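Probable acetyltransferase (Agrobacterium tumefaciens, PDB 2GE3) probably transfers the acetyl group of acetyl coenzyme A to an amine acceptor, as GNAT-family N-acetyltransferases do. Local coordinates at residues G71-I75 and L106-L111; L111-H115 and A165-G169; F142-A148 and D160-I166. The contacts are given in a common frame with arbitrary orientation. Residues are numbered along the deposited sequence.

Interaction 1: G71-I75 and L106-L111; sequences GWCDI and LMRRTL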
loop_
_atom_site.group_PDB
_atom_site.type_symbol
_atom_site.label_atom_id
_atom_site.label_comp_id
_atom_site.label_asym_id
_atom_site.label_seq_id
_atom_site.Cartn_x
_atom_site.Cartn_y
_atom_site.Cartn_z
ATOM N N GLY A 71 16.358 16.507 -8.057
ATOM C CA GLY A 71 16.154 15.141 -7.684
ATOM C C GLY A 71 15.779 15.060 -6.225
ATOM O O GLY A 71 16.034 15.980 -5.516
ATOM N N TRP A 72 15.162 13.933 -5.824
ATOM C CA TRP A 72 14.704 13.715 -4.452
ATOM C C TRP A 72 14.623 12.215 -4.189
ATOM O O TRP A 72 14.554 11.420 -5.087
ATOM C CB TRP A 72 13.346 14.342 -4.214
ATOM C CG TRP A 72 12.230 13.561 -4.855
ATOM C CD1 TRP A 72 11.441 12.603 -4.256
ATOM C CD2 TRP A 72 11.785 13.670 -6.210
ATOM N NE1 TRP A 72 10.502 12.171 -5.140
ATOM C CE2 TRP A 72 10.698 12.800 -6.351
ATOM C CE3 TRP A 72 12.189 14.479 -7.319
ATOM C CZ2 TRP A 72 9.999 12.634 -7.587
ATOM C CZ3 TRP A 72 11.459 14.331 -8.562
ATOM C CH2 TRP A 72 10.415 13.417 -8.667
ATOM N N CYS A 73 14.655 11.857 -2.923
ATOM C CA CYS A 73 14.448 10.509 -2.532
ATOM C C CYS A 73 13.790 10.653 -1.176
ATOM O O CYS A 73 14.277 11.392 -0.318
ATOM C CB CYS A 73 15.811 9.754 -2.502
ATOM S SG CYS A 73 15.746 8.030 -1.968
ATOM N N ASP A 74 12.742 9.891 -0.931
ATOM C CA ASP A 74 12.113 9.993 0.356
ATOM C C ASP A 74 11.516 8.678 0.884
ATOM O O ASP A 74 11.256 7.730 0.133
ATOM C CB ASP A 74 11.152 11.182 0.464
ATOM C CG ASP A 74 10.003 11.166 -0.563
ATOM O OD1 ASP A 74 9.508 10.073 -0.971
ATOM O OD2 ASP A 74 9.544 12.304 -0.924
ATOM N N ILE A 75 11.400 8.604 2.207
ATOM C CA ILE A 75 10.875 7.374 2.816
ATOM C C ILE A 75 9.663 7.772 3.689
ATOM O O ILE A 75 9.824 8.560 4.632
ATOM C CB ILE A 75 11.979 6.494 3.535
ATOM C CG1 ILE A 75 13.017 5.994 2.522
ATOM C CG2 ILE A 75 11.362 5.247 4.275
ATOM C CD1 ILE A 75 14.252 5.200 3.071
ATOM N N LEU A 106 21.822 9.672 -3.613
ATOM C CA LEU A 106 20.576 10.030 -2.895
ATOM C C LEU A 106 19.995 8.850 -2.103
ATOM O O LEU A 106 19.582 9.038 -0.945
ATOM C CB LEU A 106 19.543 10.464 -3.919
ATOM C CG LEU A 106 18.679 11.727 -4.021
ATOM C CD1 LEU A 106 19.133 12.987 -3.319
ATOM C CD2 LEU A 106 18.418 11.952 -5.592
HETATM N N MSE A 107 19.947 7.651 -2.706
HETATM C CA MSE A 107 19.498 6.458 -2.001
HETATM C C MSE A 107 20.328 6.114 -0.780
HETATM O O MSE A 107 19.774 5.882 0.248
HETATM C CB MSE A 107 19.516 5.232 -2.901
HETATM C CG MSE A 107 18.337 4.245 -2.634
HETATM SE SE MSE A 107 17.952 3.355 -4.438
HETATM C CE MSE A 107 18.442 4.955 -5.273
ATOM N N ARG A 108 21.670 6.072 -0.907
ATOM C CA ARG A 108 22.543 5.846 0.238
ATOM C C ARG A 108 22.335 6.744 1.426
ATOM O O ARG A 108 22.400 6.284 2.588
ATOM C CB ARG A 108 24.026 5.878 -0.203
ATOM C CG ARG A 108 24.260 4.828 -1.223
ATOM C CD ARG A 108 25.574 4.188 -1.274
ATOM N NE ARG A 108 26.021 4.167 -2.644
ATOM C CZ ARG A 108 26.126 3.129 -3.457
ATOM N NH1 ARG A 108 25.814 1.798 -3.101
ATOM N NH2 ARG A 108 26.609 3.453 -4.668
ATOM N N ARG A 109 22.203 8.042 1.157
ATOM C CA ARG A 109 21.944 9.011 2.218
ATOM C C ARG A 109 20.584 8.767 2.851
ATOM O O ARG A 109 20.404 8.906 4.082
ATOM C CB ARG A 109 21.978 10.447 1.680
ATOM C CG ARG A 109 23.452 10.957 1.353
ATOM C CD ARG A 109 24.246 11.114 2.723
ATOM N NE ARG A 109 23.688 12.210 3.548
ATOM C CZ ARG A 109 23.857 13.516 3.272
ATOM N NH1 ARG A 109 24.512 13.906 2.161
ATOM N NH2 ARG A 109 23.337 14.441 4.073
ATOM N N THR A 110 19.599 8.483 2.009
ATOM C CA THR A 110 18.209 8.357 2.453
ATOM C C THR A 110 18.037 7.064 3.274
ATOM O O THR A 110 17.373 7.088 4.283
ATOM C CB THR A 110 17.212 8.456 1.266
ATOM O OG1 THR A 110 17.449 9.694 0.575
ATOM C CG2 THR A 110 15.665 8.385 1.731
ATOM N N LEU A 111 18.642 5.956 2.850
ATOM C CA LEU A 111 18.650 4.696 3.615
ATOM C C LEU A 111 19.404 4.767 4.908
ATOM O O LEU A 111 19.030 4.138 5.942
ATOM C CB LEU A 111 19.226 3.551 2.745
ATOM C CG LEU A 111 18.326 3.120 1.535
ATOM C CD1 LEU A 111 19.099 2.170 0.665
ATOM C CD2 LEU A 111 16.979 2.400 2.007
#
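Cys-73, Thr-110 and Leu-106 carry most of this contact, with 78, 70 and 57 Å² covered out of 323 Å² summed over both sides. The CA-to-CB bond of Cys-73 points toward the helix, and its t rotamer (chi1 178°) sets SG 3.5 Å from Thr-110 OG1 and 4.1 Å from CA of Met-107, a selenomethionine. Cys-73 CB meets Leu-106 CG at 3.8 Å. Thr-110 faces the strand with its polar atom already engaged: OG1 donates a hydrogen bond to Leu-106 O (2.7 Å), one turn back, where the backbone N of Thr-110 also binds (3.0 Å). The methyl is therefore presented to the strand, Thr-110 CG2 lying 3.7 Å from Ile-75 CG1 and 4.1 Å from Asp-74 CA.

The segment axes approach to 8.2 Å and cross at -29°, a nearly aligned packing of helix 102-117 on strand 68-77, one of the central strands of the mixed GNAT sheet. The same helix brings the side chain of Met-107 to about 6 Å from the bound acetyl coenzyme A, so the packing sits beside the cofactor site. No hydrogen bond joins the two segments; Trp-72 and Asp-74 direct CA-to-CB away from the helix, and the Trp-72 ring meets Phe-21 edge-to-face instead.

Leu-106 extends the contact toward the start of the strand segment. Leu-106 CD2 lies 3.8 Å from Trp-72 N and 4.1 Å from Gly-71 C, and an ideal CB on Gly-71 would come to 3.5 Å from that same methyl. At the other end, Ile-75 CD1 reaches Leu-111 CD2 at 4.1 Å.

Interaction 2: L111-H115 and A165-G169; sequences LDAAH and AIIFG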
loop_
_atom_site.group_PDB
_atom_site.type_symbol
_atom_site.label_atom_id
_atom_site.label_comp_id
_atom_site.label_asym_id
_atom_site.label_seq_id
_atom_site.Cartn_x
_atom_site.Cartn_y
_atom_site.Cartn_z
ATOM N N LEU A 111 18.642 5.956 2.850
ATOM C CA LEU A 111 18.650 4.696 3.615
ATOM C C LEU A 111 19.404 4.767 4.908
ATOM O O LEU A 111 19.030 4.138 5.942
ATOM C CB LEU A 111 19.226 3.551 2.745
ATOM C CG LEU A 111 18.326 3.120 1.535
ATOM C CD1 LEU A 111 19.099 2.170 0.665
ATOM C CD2 LEU A 111 16.979 2.400 2.007
ATOM N N ASP A 112 20.550 5.451 4.873
ATOM C CA ASP A 112 21.240 5.620 6.087
ATOM C C ASP A 112 20.401 6.426 7.113
ATOM O O ASP A 112 20.287 6.028 8.284
ATOM C CB ASP A 112 22.606 6.205 5.861
ATOM C CG ASP A 112 23.676 5.438 6.711
ATOM O OD1 ASP A 112 23.993 4.196 6.425
ATOM O OD2 ASP A 112 24.105 6.064 7.689
ATOM N N ALA A 113 19.774 7.523 6.693
ATOM C CA ALA A 113 18.920 8.228 7.637
ATOM C C ALA A 113 17.735 7.327 8.120
ATOM O O ALA A 113 17.288 7.464 9.271
ATOM C CB ALA A 113 18.389 9.444 7.019
ATOM N N ALA A 114 17.199 6.461 7.249
ATOM C CA ALA A 114 16.091 5.567 7.679
ATOM C C ALA A 114 16.513 4.575 8.758
ATOM O O ALA A 114 15.769 4.268 9.680
ATOM C CB ALA A 114 15.463 4.816 6.509
ATOM N N HIS A 115 17.712 4.054 8.581
ATOM C CA HIS A 115 18.253 3.141 9.516
ATOM C C HIS A 115 18.496 3.870 10.863
ATOM O O HIS A 115 18.064 3.385 11.863
ATOM C CB HIS A 115 19.520 2.546 8.929
ATOM C CG HIS A 115 20.065 1.361 9.675
ATOM N ND1 HIS A 115 20.997 0.502 9.124
ATOM C CD2 HIS A 115 19.820 0.885 10.915
ATOM C CE1 HIS A 115 21.298 -0.445 9.996
ATOM N NE2 HIS A 115 20.588 -0.245 11.084
ATOM N N ALA A 165 12.317 -5.014 -1.617
ATOM C CA ALA A 165 12.503 -4.537 -0.268
ATOM C C ALA A 165 13.957 -4.714 0.236
ATOM O O ALA A 165 14.720 -5.604 -0.230
ATOM C CB ALA A 165 11.505 -5.189 0.675
ATOM N N ILE A 166 14.324 -3.867 1.181
ATOM C CA ILE A 166 15.590 -4.030 1.901
ATOM C C ILE A 166 15.325 -4.137 3.380
ATOM O O ILE A 166 14.432 -3.484 3.893
ATOM C CB ILE A 166 16.606 -2.864 1.540
ATOM C CG1 ILE A 166 18.066 -3.266 1.750
ATOM C CG2 ILE A 166 16.176 -1.536 2.210
ATOM C CD1 ILE A 166 19.090 -2.274 0.953
ATOM N N ILE A 167 16.080 -4.992 4.077
ATOM C CA ILE A 167 15.925 -5.140 5.532
ATOM C C ILE A 167 17.265 -4.741 6.165
ATOM O O ILE A 167 18.328 -5.227 5.724
ATOM C CB ILE A 167 15.400 -6.532 6.003
ATOM C CG1 ILE A 167 13.879 -6.644 5.839
ATOM C CG2 ILE A 167 15.718 -6.825 7.525
ATOM C CD1 ILE A 167 13.605 -7.758 5.135
ATOM N N PHE A 168 17.223 -3.786 7.124
ATOM C CA PHE A 168 18.487 -3.336 7.750
ATOM C C PHE A 168 18.926 -4.410 8.733
ATOM O O PHE A 168 18.115 -4.957 9.507
ATOM C CB PHE A 168 18.371 -1.993 8.451
ATOM C CG PHE A 168 18.097 -0.869 7.539
ATOM C CD1 PHE A 168 16.932 -0.110 7.724
ATOM C CD2 PHE A 168 18.991 -0.572 6.443
ATOM C CE1 PHE A 168 16.639 0.923 6.887
ATOM C CE2 PHE A 168 18.700 0.443 5.576
ATOM C CZ PHE A 168 17.544 1.226 5.803
ATOM N N GLY A 169 20.195 -4.746 8.591
ATOM C CA GLY A 169 20.889 -5.632 9.509
ATOM C C GLY A 169 21.803 -4.705 10.250
ATOM O O GLY A 169 22.149 -5.004 11.388
#
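Phe-168 is the bump of this contact: 107 of the 284 Å² buried belong to it. Its ring enters a hollow on helix 102-117 lined by Leu-111, Ala-114 and His-115. Phe-168 CZ comes 3.3 Å from Leu-111 O and 4.0 Å from Leu-111 CD2, while Phe-168 CE1 lies 4.1 Å from Ala-114 CB, whose methyl forms that wall. The His-115 ring covers one face of the Phe-168 ring as an offset stack, centroids 4.5 Å apart and planes at 18°. The displacement is reciprocal: His-115 CB sits 3.7 Å from the Phe-168 centroid, and Phe-168 CB is 3.7 Å from the His-115 centroid. Deeper in, Leu-111 CD2 meets Ile-166 CG2 at 4.0 Å, and Ile-122 of strand 121-127 touches Leu-111, Ile-166 and Phe-168.

The chain end just beyond strand 158-167 is packed against the helix that covers the sheet. With no hydrogen bond between the segments, its attachment rests on ring stacking, CH-pi and apolar contacts, and so on fit of shape.

Interaction 3: F142-A148 and D160-I166; sequences FAHEGRA and DSLNMAI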
loop_
_atom_site.group_PDB
_atom_site.type_symbol
_atom_site.label_atom_id
_atom_site.label_comp_id
_atom_site.label_asym_id
_atom_site.label_seq_id
_atom_site.Cartn_x
_atom_site.Cartn_y
_atom_site.Cartn_z
ATOM N N PHE A 142 18.491 -3.870 -2.793
ATOM C CA PHE A 142 17.087 -4.302 -2.663
ATOM C C PHE A 142 16.946 -5.731 -3.210
ATOM O O PHE A 142 17.603 -6.071 -4.135
ATOM C CB PHE A 142 16.118 -3.380 -3.370
ATOM C CG PHE A 142 15.858 -2.133 -2.603
ATOM C CD1 PHE A 142 16.799 -1.088 -2.594
ATOM C CD2 PHE A 142 14.657 -1.971 -1.905
ATOM C CE1 PHE A 142 16.543 0.091 -1.900
ATOM C CE2 PHE A 142 14.399 -0.787 -1.178
ATOM C CZ PHE A 142 15.318 0.262 -1.193
ATOM N N ALA A 143 16.159 -6.561 -2.542
ATOM C CA ALA A 143 15.792 -7.875 -2.965
ATOM C C ALA A 143 14.430 -7.821 -3.684
ATOM O O ALA A 143 13.466 -7.110 -3.245
ATOM C CB ALA A 143 15.718 -8.820 -1.710
ATOM N N HIS A 144 14.304 -8.637 -4.733
ATOM C CA HIS A 144 13.022 -8.860 -5.306
ATOM C C HIS A 144 12.137 -9.669 -4.396
ATOM O O HIS A 144 12.552 -10.719 -3.862
ATOM C CB HIS A 144 13.192 -9.603 -6.688
ATOM C CG HIS A 144 13.789 -8.722 -7.758
ATOM N ND1 HIS A 144 13.036 -7.829 -8.475
ATOM C CD2 HIS A 144 15.062 -8.577 -8.201
ATOM C CE1 HIS A 144 13.794 -7.212 -9.361
ATOM N NE2 HIS A 144 15.040 -7.615 -9.182
ATOM N N GLU A 145 10.870 -9.269 -4.331
ATOM C CA GLU A 145 9.920 -9.910 -3.428
ATOM C C GLU A 145 8.712 -10.425 -4.135
ATOM O O GLU A 145 7.963 -11.103 -3.490
ATOM C CB GLU A 145 9.422 -8.978 -2.323
ATOM C CG GLU A 145 10.505 -8.764 -1.277
ATOM C CD GLU A 145 9.925 -8.211 0.026
ATOM O OE1 GLU A 145 10.439 -8.583 1.106
ATOM O OE2 GLU A 145 8.941 -7.396 -0.057
ATOM N N GLY A 146 8.546 -10.085 -5.418
ATOM C CA GLY A 146 7.547 -10.638 -6.260
ATOM C C GLY A 146 7.036 -9.697 -7.323
ATOM O O GLY A 146 7.413 -8.548 -7.338
ATOM N N ARG A 147 6.130 -10.181 -8.199
ATOM C CA ARG A 147 5.780 -9.479 -9.440
ATOM C C ARG A 147 4.267 -9.328 -9.359
ATOM O O ARG A 147 3.563 -10.281 -9.109
ATOM C CB ARG A 147 6.211 -10.369 -10.582
ATOM C CG ARG A 147 5.744 -10.005 -11.914
ATOM C CD ARG A 147 6.468 -10.887 -12.895
ATOM N NE ARG A 147 7.018 -10.147 -14.029
ATOM C CZ ARG A 147 8.337 -10.017 -14.245
ATOM N NH1 ARG A 147 9.228 -10.609 -13.454
ATOM N NH2 ARG A 147 8.774 -9.305 -15.253
ATOM N N ALA A 148 3.766 -8.114 -9.489
ATOM C CA ALA A 148 2.327 -7.906 -9.512
ATOM C C ALA A 148 1.796 -7.791 -10.958
ATOM O O ALA A 148 2.081 -6.838 -11.569
ATOM C CB ALA A 148 2.008 -6.635 -8.666
ATOM N N ASP A 160 3.041 -4.649 -15.498
ATOM C CA ASP A 160 3.459 -5.300 -14.264
ATOM C C ASP A 160 4.276 -4.403 -13.359
ATOM O O ASP A 160 5.020 -3.489 -13.767
ATOM C CB ASP A 160 4.262 -6.549 -14.625
ATOM C CG ASP A 160 3.385 -7.624 -15.315
ATOM O OD1 ASP A 160 2.233 -7.343 -15.669
ATOM O OD2 ASP A 160 3.840 -8.756 -15.512
ATOM N N SER A 161 4.144 -4.683 -12.096
ATOM C CA SER A 161 4.936 -3.948 -11.115
ATOM C C SER A 161 5.773 -5.003 -10.354
ATOM O O SER A 161 5.328 -6.107 -10.154
ATOM C CB SER A 161 3.999 -3.216 -10.135
ATOM O OG SER A 161 4.674 -2.084 -9.669
ATOM N N LEU A 162 6.979 -4.663 -9.968
ATOM C CA LEU A 162 7.829 -5.535 -9.150
ATOM C C LEU A 162 7.919 -4.960 -7.806
ATOM O O LEU A 162 8.195 -3.750 -7.637
ATOM C CB LEU A 162 9.259 -5.612 -9.699
ATOM C CG LEU A 162 9.381 -6.072 -11.170
ATOM C CD1 LEU A 162 10.842 -6.211 -11.638
ATOM C CD2 LEU A 162 8.573 -7.357 -11.507
ATOM N N ASN A 163 7.747 -5.823 -6.830
ATOM C CA ASN A 163 7.936 -5.396 -5.420
ATOM C C ASN A 163 9.283 -5.762 -4.951
ATOM O O ASN A 163 9.715 -6.860 -5.189
ATOM C CB ASN A 163 6.931 -6.102 -4.498
ATOM C CG ASN A 163 5.547 -5.643 -4.789
ATOM O OD1 ASN A 163 5.342 -4.475 -4.744
ATOM N ND2 ASN A 163 4.640 -6.536 -5.219
HETATM N N MSE A 164 9.917 -4.874 -4.227
HETATM C CA MSE A 164 11.293 -5.108 -3.812
HETATM C C MSE A 164 11.366 -4.542 -2.407
HETATM O O MSE A 164 10.570 -3.691 -2.067
HETATM C CB MSE A 164 12.262 -4.392 -4.746
HETATM C CG MSE A 164 12.091 -4.837 -6.294
HETATM SE SE MSE A 164 13.597 -3.929 -7.218
HETATM C CE MSE A 164 15.107 -5.142 -6.541
ATOM N N ALA A 165 12.317 -5.014 -1.617
ATOM C CA ALA A 165 12.503 -4.537 -0.268
ATOM C C ALA A 165 13.957 -4.714 0.236
ATOM O O ALA A 165 14.720 -5.604 -0.230
ATOM C CB ALA A 165 11.505 -5.189 0.675
ATOM N N ILE A 166 14.324 -3.867 1.181
ATOM C CA ILE A 166 15.590 -4.030 1.901
ATOM C C ILE A 166 15.325 -4.137 3.380
ATOM O O ILE A 166 14.432 -3.484 3.893
ATOM C CB ILE A 166 16.606 -2.864 1.540
ATOM C CG1 ILE A 166 18.066 -3.266 1.750
ATOM C CG2 ILE A 166 16.176 -1.536 2.210
ATOM C CD1 ILE A 166 19.090 -2.274 0.953
#
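Strands 143-153 and 158-167 form the C-terminal antiparallel beta hairpin of the GNAT fold, at one edge of this chain's sheet, their segment axes 4.4 Å apart at closest and running at 146°. Ala-143 and Ala-165 exchange two backbone bonds, Ala-143 N to Ala-165 O and Ala-165 N to Ala-143 O, both 2.9 Å. Ala-148 and Ser-161 do likewise (Ala-148 N to Ser-161 O 2.6 Å, Ser-161 N to Ala-148 O 3.0 Å). Between them lies a classic beta bulge: Glu-145 and Gly-146 both face Asn-163, whose O accepts from Glu-145 N (2.8 Å) and weakly from Gly-146 N (3.4 Å), while Asn-163 N donates to Gly-146 O (2.8 Å). At phi/psi 149/177, a CB on Gly-146 would clash with the preceding carbonyl. At its other edge, 160-166 bonds through the backbone to Ile-122, Leu-124, Val-126 and Ala-128.

Asn-163 OD1 bonds Ser-125; His-144 NE2 bonds Glu-138, while selenomethionine Met-164 lays CE over the His-144 ring, 3.6 Å from its centroid. The side chain of Ser-161 lies about 6 Å from the bound acetyl coenzyme A. Asp-160 is served within the hairpin: OD1 takes Asp-150 N and OD2 pairs with Arg-149 of the same chain, so the Arg-147 NE to Asp-160 OD2 bridge, long at 3.8 Å, is secondary.

Ile-166 CB makes a CH-pi contact over the Phe-142 ring face, 4.1 Å from its centroid. Cohesion within the hairpin is thus chiefly backbone hydrogen bonding, while Glu-145 ties it by salt bridges to Arg-121 of strand 121-127 and Arg-149 of the second subunit.

In the fold
Interaction 1 is the core contact, every touching residue buried and its centre about 7 Å from the chain centre; interactions 2 and 3 have centres about 14 and 15 Å out and are partly buried. Helix 102-117 serves interactions 1 and 2, strand 158-167 serves 2 and 3, and all three reach one sheet. Leu-111 links them: it belongs to 1 and 2, and Leu-111 CD1 lies 4.2 Å from Phe-142 CE1 of interaction 3. Chemistry follows position. Side-chain packing dominates in 1, aromatic stacking joins it toward the chain end in 2, and backbone hydrogen bonds dominate in 3, where Glu-145 also pairs with the second subunit; 2 and 3 both touch that subunit.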